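Local coordinates for protein cellulose 1,4-beta-cellobiosidase (Thermobifida fusca, PDB 4JJJ) that probably hydrolyses cellulose to cellobiose as a family 48 glycoside hydrolase, this chain being the catalytic domain of a longer protein that also has a carbohydrate-binding module, at residues A41-H46 with I172-R177; G202-F207 with Q216-N221. The protein carries 1 engineered substitution. One frame throughout, in Å; residues are numbered along the deposited sequence.

Contact 1. Residues A41-H46 with I172-R177; sequences APDHGH and INTYQR. With ZN (zinc ion), chain B; BGC (beta-D-glucopyranose), chain D; BGC (beta-D-glucopyranose), chain C; BGC (beta-D-glucopyranose), chain E.
This contact lies beside the bound glucose units of the substrate tunnel known from family 48 cellulases, where Ala41 and Asp43 of the loop 41-46 meet Thr174 and Tyr175, just after strand 170-173. Tyr175 makes the one direct bond: OH donates to Ala41 O at 2.8 Å, in the carbonyl plane and on a lone pair (C=O...O angle 124°), with the carbonyl at the edge of the phenol ring. Elsewhere on the ring, CD2 lies 3.6 Å from C3 of the chain E glucose, which approaches it obliquely. A water gives Ala41 O a second donor and is also hydrogen-bonded to Thr174 OG1. The methyl CG2 of Thr174 passes Asp43 OD2 at 4.0 Å; that carboxylate is held by Tyr156 and a salt bridge to Arg588.

On the sugar side, with chi1 at -164°, Asn173 CG lies opposite the backbone N and the amide faces the chain D glucose: OD1 accepts from O2 at 2.9 Å and from Trp148 NE1, while ND2 donates to O3. Gln176 bends at chi2, and its NE2 donates both to Tyr175 O and to O6 of the chain C glucose. At the far end of the loop, His46 ND1 binds a zinc ion at 2.1 Å, together with Asp153 and two waters. Amides gripping sugar hydroxyls beside an aromatic ring are characteristic of the glycan-binding subsites of a cellulase tunnel.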
loop_
_atom_site.group_PDB
_atom_site.type_symbol
_atom_site.label_atom_id
_atom_site.label_comp_id
_atom_site.label_asym_id
_atom_site.label_seq_id
_atom_site.Cartn_x
_atom_site.Cartn_y
_atom_site.Cartn_z
ATOM N N ALA A 41 -6.219 -0.481 8.082
ATOM C CA ALA A 41 -5.957 -0.980 6.763
ATOM C C ALA A 41 -5.838 -2.487 6.839
ATOM O O ALA A 41 -6.758 -3.137 6.444
ATOM C CB ALA A 41 -4.801 -0.287 6.005
ATOM N N PRO A 42 -4.856 -3.025 7.585
ATOM C CA PRO A 42 -5.032 -4.319 8.256
ATOM C C PRO A 42 -6.072 -4.089 9.353
ATOM O O PRO A 42 -6.325 -2.934 9.728
ATOM C CB PRO A 42 -3.637 -4.670 8.770
ATOM C CG PRO A 42 -3.053 -3.358 9.045
ATOM C CD PRO A 42 -3.521 -2.401 7.964
ATOM N N ASP A 43 -6.562 -5.190 9.917
ATOM C CA ASP A 43 -7.545 -5.094 10.968
ATOM C C ASP A 43 -7.121 -5.773 12.255
ATOM O O ASP A 43 -7.965 -5.906 13.167
ATOM C CB ASP A 43 -8.933 -5.571 10.473
ATOM C CG ASP A 43 -9.036 -7.008 10.159
ATOM O OD1 ASP A 43 -8.190 -7.835 10.568
ATOM O OD2 ASP A 43 -10.012 -7.420 9.403
ATOM N N HIS A 44 -5.853 -6.103 12.366
ATOM C CA HIS A 44 -5.247 -6.635 13.581
ATOM C C HIS A 44 -3.787 -6.297 13.579
ATOM O O HIS A 44 -3.153 -6.383 12.490
ATOM C CB HIS A 44 -5.488 -8.135 13.731
ATOM C CG HIS A 44 -5.110 -8.686 15.060
ATOM N ND1 HIS A 44 -3.825 -9.097 15.403
ATOM C CD2 HIS A 44 -5.841 -8.795 16.205
ATOM C CE1 HIS A 44 -3.797 -9.490 16.677
ATOM N NE2 HIS A 44 -5.018 -9.325 17.167
ATOM N N GLY A 45 -3.231 -5.925 14.751
ATOM C CA GLY A 45 -1.835 -5.466 14.844
ATOM C C GLY A 45 -0.841 -6.495 14.480
ATOM O O GLY A 45 0.297 -6.151 14.138
ATOM N N HIS A 46 -1.150 -7.795 14.692
ATOM C CA HIS A 46 -0.203 -8.813 14.384
ATOM C C HIS A 46 -0.561 -9.592 13.128
ATOM O O HIS A 46 0.061 -10.597 12.820
ATOM C CB HIS A 46 -0.018 -9.753 15.565
ATOM C CG HIS A 46 0.684 -9.113 16.723
ATOM N ND1 HIS A 46 1.029 -9.766 17.893
ATOM C CD2 HIS A 46 1.122 -7.844 16.872
ATOM C CE1 HIS A 46 1.638 -8.914 18.700
ATOM N NE2 HIS A 46 1.731 -7.750 18.091
ATOM N N ILE A 172 -3.674 -14.273 3.836
ATOM C CA ILE A 172 -5.047 -13.978 4.000
ATOM C C ILE A 172 -5.412 -12.730 3.184
ATOM O O ILE A 172 -4.526 -12.005 2.700
ATOM C CB ILE A 172 -5.388 -13.693 5.500
ATOM C CG1 ILE A 172 -4.492 -12.670 6.160
ATOM C CG2 ILE A 172 -5.260 -15.032 6.255
ATOM C CD1 ILE A 172 -5.157 -12.080 7.398
ATOM N N ASN A 173 -6.686 -12.440 3.066
ATOM C CA ASN A 173 -7.149 -11.232 2.417
ATOM C C ASN A 173 -8.434 -10.809 3.077
ATOM O O ASN A 173 -9.023 -11.572 3.876
ATOM C CB ASN A 173 -7.258 -11.428 0.898
ATOM C CG ASN A 173 -7.361 -10.180 0.122
ATOM O OD1 ASN A 173 -7.041 -9.081 0.545
ATOM N ND2 ASN A 173 -7.827 -10.358 -1.118
ATOM N N THR A 174 -8.805 -9.574 2.857
ATOM C CA THR A 174 -9.982 -8.955 3.477
ATOM C C THR A 174 -10.791 -8.242 2.367
ATOM O O THR A 174 -11.806 -8.767 1.929
ATOM C CB THR A 174 -9.585 -8.021 4.584
ATOM O OG1 THR A 174 -8.673 -7.027 4.031
ATOM C CG2 THR A 174 -8.921 -8.751 5.773
ATOM N N TYR A 175 -10.356 -7.084 1.888
ATOM C CA TYR A 175 -11.139 -6.350 0.887
ATOM C C TYR A 175 -11.451 -7.164 -0.329
ATOM O O TYR A 175 -10.565 -7.708 -0.989
ATOM C CB TYR A 175 -10.348 -5.063 0.500
ATOM C CG TYR A 175 -9.973 -4.241 1.674
ATOM C CD1 TYR A 175 -10.874 -3.449 2.279
ATOM C CD2 TYR A 175 -8.684 -4.293 2.146
ATOM C CE1 TYR A 175 -10.565 -2.771 3.468
ATOM C CE2 TYR A 175 -8.315 -3.625 3.310
ATOM C CZ TYR A 175 -9.224 -2.824 3.936
ATOM O OH TYR A 175 -8.982 -2.062 5.069
ATOM N N GLN A 176 -12.760 -7.157 -0.636
ATOM C CA GLN A 176 -13.310 -7.869 -1.778
ATOM C C GLN A 176 -14.550 -7.207 -2.408
ATOM O O GLN A 176 -14.890 -7.539 -3.579
ATOM C CB GLN A 176 -13.744 -9.330 -1.525
ATOM C CG GLN A 176 -12.715 -10.296 -1.106
ATOM C CD GLN A 176 -11.907 -10.805 -2.272
ATOM O OE1 GLN A 176 -12.321 -11.767 -3.018
ATOM N NE2 GLN A 176 -10.770 -10.198 -2.492
ATOM N N ARG A 177 -15.164 -6.289 -1.738
ATOM C CA ARG A 177 -16.586 -5.896 -2.099
ATOM C C ARG A 177 -16.735 -4.452 -2.419
ATOM O O ARG A 177 -17.730 -3.772 -2.135
ATOM C CB ARG A 177 -17.593 -6.391 -1.004
ATOM C CG ARG A 177 -17.555 -7.937 -0.943
ATOM C CD ARG A 177 -18.554 -8.540 0.030
ATOM N NE ARG A 177 -18.294 -8.193 1.383
ATOM C CZ ARG A 177 -19.010 -8.547 2.437
ATOM N NH1 ARG A 177 -20.077 -9.285 2.236
ATOM N NH2 ARG A 177 -18.637 -8.213 3.674
HETATM ZN ZN ZN B . 0.274 -11.662 18.441
HETATM C C2 BGC D . -7.450 -6.737 -2.237
HETATM C C3 BGC D . -7.922 -7.229 -3.557
HETATM C C4 BGC D . -9.055 -6.374 -4.149
HETATM C C5 BGC D . -8.562 -4.907 -4.071
HETATM C C6 BGC D . -9.627 -4.009 -4.685
HETATM C C1 BGC D . -7.079 -5.268 -2.348
HETATM O O2 BGC D . -6.372 -7.509 -1.770
HETATM O O3 BGC D . -8.276 -8.551 -3.370
HETATM O O4 BGC D . -9.238 -6.654 -5.563
HETATM O O5 BGC D . -8.196 -4.497 -2.756
HETATM O O6 BGC D . -10.685 -3.882 -3.712
HETATM C C2 BGC C . -10.490 -7.504 -7.361
HETATM C C3 BGC C . -11.293 -8.687 -7.860
HETATM C C4 BGC C . -10.598 -10.011 -7.601
HETATM C C5 BGC C . -10.124 -10.121 -6.175
HETATM C C6 BGC C . -9.270 -11.290 -5.856
HETATM C C1 BGC C . -10.098 -7.754 -5.883
HETATM O O2 BGC C . -11.167 -6.262 -7.507
HETATM O O3 BGC C . -11.554 -8.534 -9.281
HETATM O O4 BGC C . -11.622 -11.033 -7.849
HETATM O O5 BGC C . -9.337 -8.947 -5.803
HETATM O O6 BGC C . -8.968 -11.368 -4.476
HETATM C C2 BGC E . -5.336 -1.600 0.323
HETATM C C3 BGC E . -6.357 -2.681 -0.033
HETATM C C4 BGC E . -5.781 -3.560 -1.096
HETATM C C5 BGC E . -4.447 -4.163 -0.750
HETATM C C6 BGC E . -3.837 -5.030 -1.845
HETATM C C1 BGC E . -4.013 -2.272 0.555
HETATM O O1 BGC E . -3.011 -1.272 0.801
HETATM O O2 BGC E . -5.721 -0.796 1.459
HETATM O O3 BGC E . -7.522 -1.990 -0.550
HETATM O O4 BGC E . -6.717 -4.695 -1.090
HETATM O O5 BGC E . -3.543 -3.070 -0.508
HETATM O O6 BGC E . -3.745 -4.238 -3.064
HETATM O O HOH W 1 -8.137 -5.578 6.314
HETATM O O HOH W 2 0.633 -11.466 20.563
HETATM O O HOH W 3 -1.780 -11.955 18.297
#

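Contact 2. Residues G202-F207 with Q216-N221; sequences GYLDLF and QWRYTN. With BGC (beta-D-glucopyranose), chain D; BGC (beta-D-glucopyranose), chain E.
Leu204 reaches from the loop 202-207 to strand 216-220, and its side chain carries the contact. CB points toward the strand; with CG anti to the carbonyl carbon (chi1 -60°), the chain extends the same way and its two methyls, CD1 and CD2, make the closest contacts. CD1 ends 3.4 Å from Gln216 NE2, a packing contact, the methyl offering no acceptor; NE2 itself donates to Ala214 O. CD2 lies 3.8 Å from Gln216 CD and, the leucine crossing both polar chains at a slant, also sits over one face of the Arg218 guanidinium, 3.6 Å above its plane and offset toward the rim, nearest NH2.

The strand is an inner member of a four-stranded antiparallel sheet, between strands 192-193 and 302-306, and Gln216 and Arg218 project from the same side of it. Arg218 bends at chi2 (-97°) and carries the guanidinium out toward Leu204, one face against CD2; NH1 is held by Pro190 O. Another glucose touches this arginine, which belongs to the glycan pocket. Further along, Thr220 OG1 lies 3.0 Å from O2 and 3.1 Å from O3 of the chain D glucose, its one proton being within reach of either. Asn221 O accepts a hydrogen bond from O6 of the chain E glucose at 2.8 Å.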
loop_
_atom_site.group_PDB
_atom_site.type_symbol
_atom_site.label_atom_id
_atom_site.label_comp_id
_atom_site.label_asym_id
_atom_site.label_seq_id
_atom_site.Cartn_x
_atom_site.Cartn_y
_atom_site.Cartn_z
ATOM N N GLY A 202 -16.245 -22.687 0.901
ATOM C CA GLY A 202 -15.252 -21.827 1.629
ATOM C C GLY A 202 -15.880 -20.453 1.752
ATOM O O GLY A 202 -17.048 -20.182 2.168
ATOM N N TYR A 203 -15.082 -19.437 1.353
ATOM C CA TYR A 203 -15.571 -18.094 1.376
ATOM C C TYR A 203 -15.896 -17.567 -0.036
ATOM O O TYR A 203 -16.317 -16.448 -0.187
ATOM C CB TYR A 203 -14.485 -17.166 1.976
ATOM C CG TYR A 203 -14.245 -17.418 3.481
ATOM C CD1 TYR A 203 -13.523 -18.525 3.895
ATOM C CD2 TYR A 203 -14.715 -16.499 4.440
ATOM C CE1 TYR A 203 -13.311 -18.739 5.226
ATOM C CE2 TYR A 203 -14.520 -16.711 5.785
ATOM C CZ TYR A 203 -13.792 -17.837 6.162
ATOM O OH TYR A 203 -13.507 -18.064 7.535
ATOM N N LEU A 204 -15.724 -18.436 -1.071
ATOM C CA LEU A 204 -15.643 -17.925 -2.434
ATOM C C LEU A 204 -16.972 -17.270 -2.836
ATOM O O LEU A 204 -16.983 -16.222 -3.570
ATOM C CB LEU A 204 -15.341 -19.037 -3.405
ATOM C CG LEU A 204 -14.081 -19.768 -3.203
ATOM C CD1 LEU A 204 -13.927 -20.885 -4.206
ATOM C CD2 LEU A 204 -12.873 -18.785 -3.271
ATOM N N ASP A 205 -18.096 -17.867 -2.423
ATOM C CA ASP A 205 -19.351 -17.397 -2.831
ATOM C C ASP A 205 -19.940 -16.294 -2.036
ATOM O O ASP A 205 -21.125 -15.939 -2.251
ATOM C CB ASP A 205 -20.379 -18.580 -3.006
ATOM C CG ASP A 205 -20.544 -19.448 -1.737
ATOM O OD1 ASP A 205 -19.911 -19.154 -0.720
ATOM O OD2 ASP A 205 -21.454 -20.350 -1.736
ATOM N N LEU A 206 -19.139 -15.633 -1.152
ATOM C CA LEU A 206 -19.532 -14.349 -0.607
ATOM C C LEU A 206 -19.242 -13.263 -1.682
ATOM O O LEU A 206 -19.749 -12.192 -1.629
ATOM C CB LEU A 206 -18.615 -14.070 0.610
ATOM C CG LEU A 206 -18.875 -14.916 1.854
ATOM C CD1 LEU A 206 -17.730 -14.818 2.864
ATOM C CD2 LEU A 206 -20.117 -14.475 2.520
ATOM N N PHE A 207 -18.298 -13.588 -2.566
ATOM C CA PHE A 207 -17.629 -12.633 -3.413
ATOM C C PHE A 207 -17.931 -12.746 -4.886
ATOM O O PHE A 207 -18.154 -11.727 -5.514
ATOM C CB PHE A 207 -16.127 -12.613 -3.127
ATOM C CG PHE A 207 -15.807 -12.485 -1.658
ATOM C CD1 PHE A 207 -16.312 -11.462 -0.913
ATOM C CD2 PHE A 207 -14.971 -13.400 -1.009
ATOM C CE1 PHE A 207 -16.023 -11.314 0.436
ATOM C CE2 PHE A 207 -14.673 -13.294 0.321
ATOM C CZ PHE A 207 -15.165 -12.220 1.035
ATOM N N GLN A 216 -9.160 -23.046 -4.727
ATOM C CA GLN A 216 -8.302 -22.123 -5.535
ATOM C C GLN A 216 -7.527 -21.213 -4.592
ATOM O O GLN A 216 -7.793 -21.128 -3.361
ATOM C CB GLN A 216 -9.231 -21.260 -6.382
ATOM C CG GLN A 216 -10.169 -20.375 -5.573
ATOM C CD GLN A 216 -11.116 -19.654 -6.485
ATOM O OE1 GLN A 216 -10.965 -18.449 -6.771
ATOM N NE2 GLN A 216 -12.101 -20.360 -6.989
ATOM N N TRP A 217 -6.517 -20.609 -5.190
ATOM C CA TRP A 217 -5.665 -19.625 -4.499
ATOM C C TRP A 217 -5.769 -18.347 -5.303
ATOM O O TRP A 217 -5.980 -18.327 -6.513
ATOM C CB TRP A 217 -4.216 -20.157 -4.511
ATOM C CG TRP A 217 -3.646 -20.617 -5.825
ATOM C CD1 TRP A 217 -3.748 -21.808 -6.395
ATOM C CD2 TRP A 217 -2.994 -19.768 -6.773
ATOM N NE1 TRP A 217 -3.173 -21.827 -7.638
ATOM C CE2 TRP A 217 -2.679 -20.562 -7.902
ATOM C CE3 TRP A 217 -2.624 -18.417 -6.750
ATOM C CZ2 TRP A 217 -2.005 -20.026 -9.032
ATOM C CZ3 TRP A 217 -1.965 -17.884 -7.865
ATOM C CH2 TRP A 217 -1.676 -18.667 -8.983
ATOM N N ARG A 218 -5.499 -17.213 -4.614
ATOM C CA ARG A 218 -5.342 -15.951 -5.256
ATOM C C ARG A 218 -4.565 -15.004 -4.306
ATOM O O ARG A 218 -4.715 -15.141 -3.091
ATOM C CB ARG A 218 -6.658 -15.297 -5.629
ATOM C CG ARG A 218 -7.696 -15.153 -4.521
ATOM C CD ARG A 218 -8.702 -16.317 -4.597
ATOM N NE ARG A 218 -9.841 -16.035 -3.683
ATOM C CZ ARG A 218 -9.941 -16.423 -2.426
ATOM N NH1 ARG A 218 -8.975 -17.146 -1.856
ATOM N NH2 ARG A 218 -10.983 -16.046 -1.764
ATOM N N TYR A 219 -3.813 -14.081 -4.895
ATOM C CA TYR A 219 -2.959 -13.161 -4.130
ATOM C C TYR A 219 -3.178 -11.782 -4.733
ATOM O O TYR A 219 -3.547 -11.650 -5.865
ATOM C CB TYR A 219 -1.456 -13.562 -4.195
ATOM C CG TYR A 219 -1.293 -14.940 -3.605
ATOM C CD1 TYR A 219 -1.425 -15.169 -2.222
ATOM C CD2 TYR A 219 -1.191 -16.067 -4.424
ATOM C CE1 TYR A 219 -1.354 -16.473 -1.695
ATOM C CE2 TYR A 219 -1.090 -17.339 -3.902
ATOM C CZ TYR A 219 -1.248 -17.550 -2.524
ATOM O OH TYR A 219 -1.283 -18.832 -1.905
ATOM N N THR A 220 -2.860 -10.758 -3.961
ATOM C CA THR A 220 -2.941 -9.402 -4.379
ATOM C C THR A 220 -1.700 -8.641 -3.998
ATOM O O THR A 220 -1.292 -8.634 -2.856
ATOM C CB THR A 220 -4.075 -8.658 -3.760
ATOM O OG1 THR A 220 -5.314 -9.415 -3.877
ATOM C CG2 THR A 220 -4.264 -7.307 -4.455
ATOM N N ASN A 221 -1.079 -7.956 -4.972
ATOM C CA ASN A 221 0.029 -7.102 -4.751
ATOM C C ASN A 221 -0.464 -5.766 -4.157
ATOM O O ASN A 221 -1.525 -5.262 -4.508
ATOM C CB ASN A 221 0.681 -6.711 -6.075
ATOM C CG ASN A 221 2.087 -6.213 -5.933
ATOM O OD1 ASN A 221 2.335 -5.026 -6.138
ATOM N ND2 ASN A 221 2.979 -7.097 -5.626
HETATM C C2 BGC D . -7.450 -6.737 -2.237
HETATM C C3 BGC D . -7.922 -7.229 -3.557
HETATM C C4 BGC D . -9.055 -6.374 -4.149
HETATM C C5 BGC D . -8.562 -4.907 -4.071
HETATM C C6 BGC D . -9.627 -4.009 -4.685
HETATM C C1 BGC D . -7.079 -5.268 -2.348
HETATM O O2 BGC D . -6.372 -7.509 -1.770
HETATM O O3 BGC D . -8.276 -8.551 -3.370
HETATM O O4 BGC D . -9.238 -6.654 -5.563
HETATM O O5 BGC D . -8.196 -4.497 -2.756
HETATM O O6 BGC D . -10.685 -3.882 -3.712
HETATM C C2 BGC E . -5.336 -1.600 0.323
HETATM C C3 BGC E . -6.357 -2.681 -0.033
HETATM C C4 BGC E . -5.781 -3.560 -1.096
HETATM C C5 BGC E . -4.447 -4.163 -0.750
HETATM C C6 BGC E . -3.837 -5.030 -1.845
HETATM C C1 BGC E . -4.013 -2.272 0.555
HETATM O O1 BGC E . -3.011 -1.272 0.801
HETATM O O2 BGC E . -5.721 -0.796 1.459
HETATM O O3 BGC E . -7.522 -1.990 -0.550
HETATM O O4 BGC E . -6.717 -4.695 -1.090
HETATM O O5 BGC E . -3.543 -3.070 -0.508
HETATM O O6 BGC E . -3.745 -4.238 -3.064
#

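Overall arrangement
Both contacts are buried, with contact 1 nearer the centre of the chain, and both reach the same glucoses, chains D and E. Their strands belong to different antiparallel sheets: 170-173 runs with 149-151 and 189-190, 216-220 with 192-193 and 302-306. Across its segments contact 1 is polar, a direct hydrogen bond plus a water bridge; contact 2 is leucine packing on an amide and a guanidinium. Their centres are 13 Å apart, and they join where Phe207 CD1 packs 3.4 Å from Gln176 CB and also against Arg177 CG. Asn173 and Thr220, one from each contact, reach the same two hydroxyls of the chain D glucose.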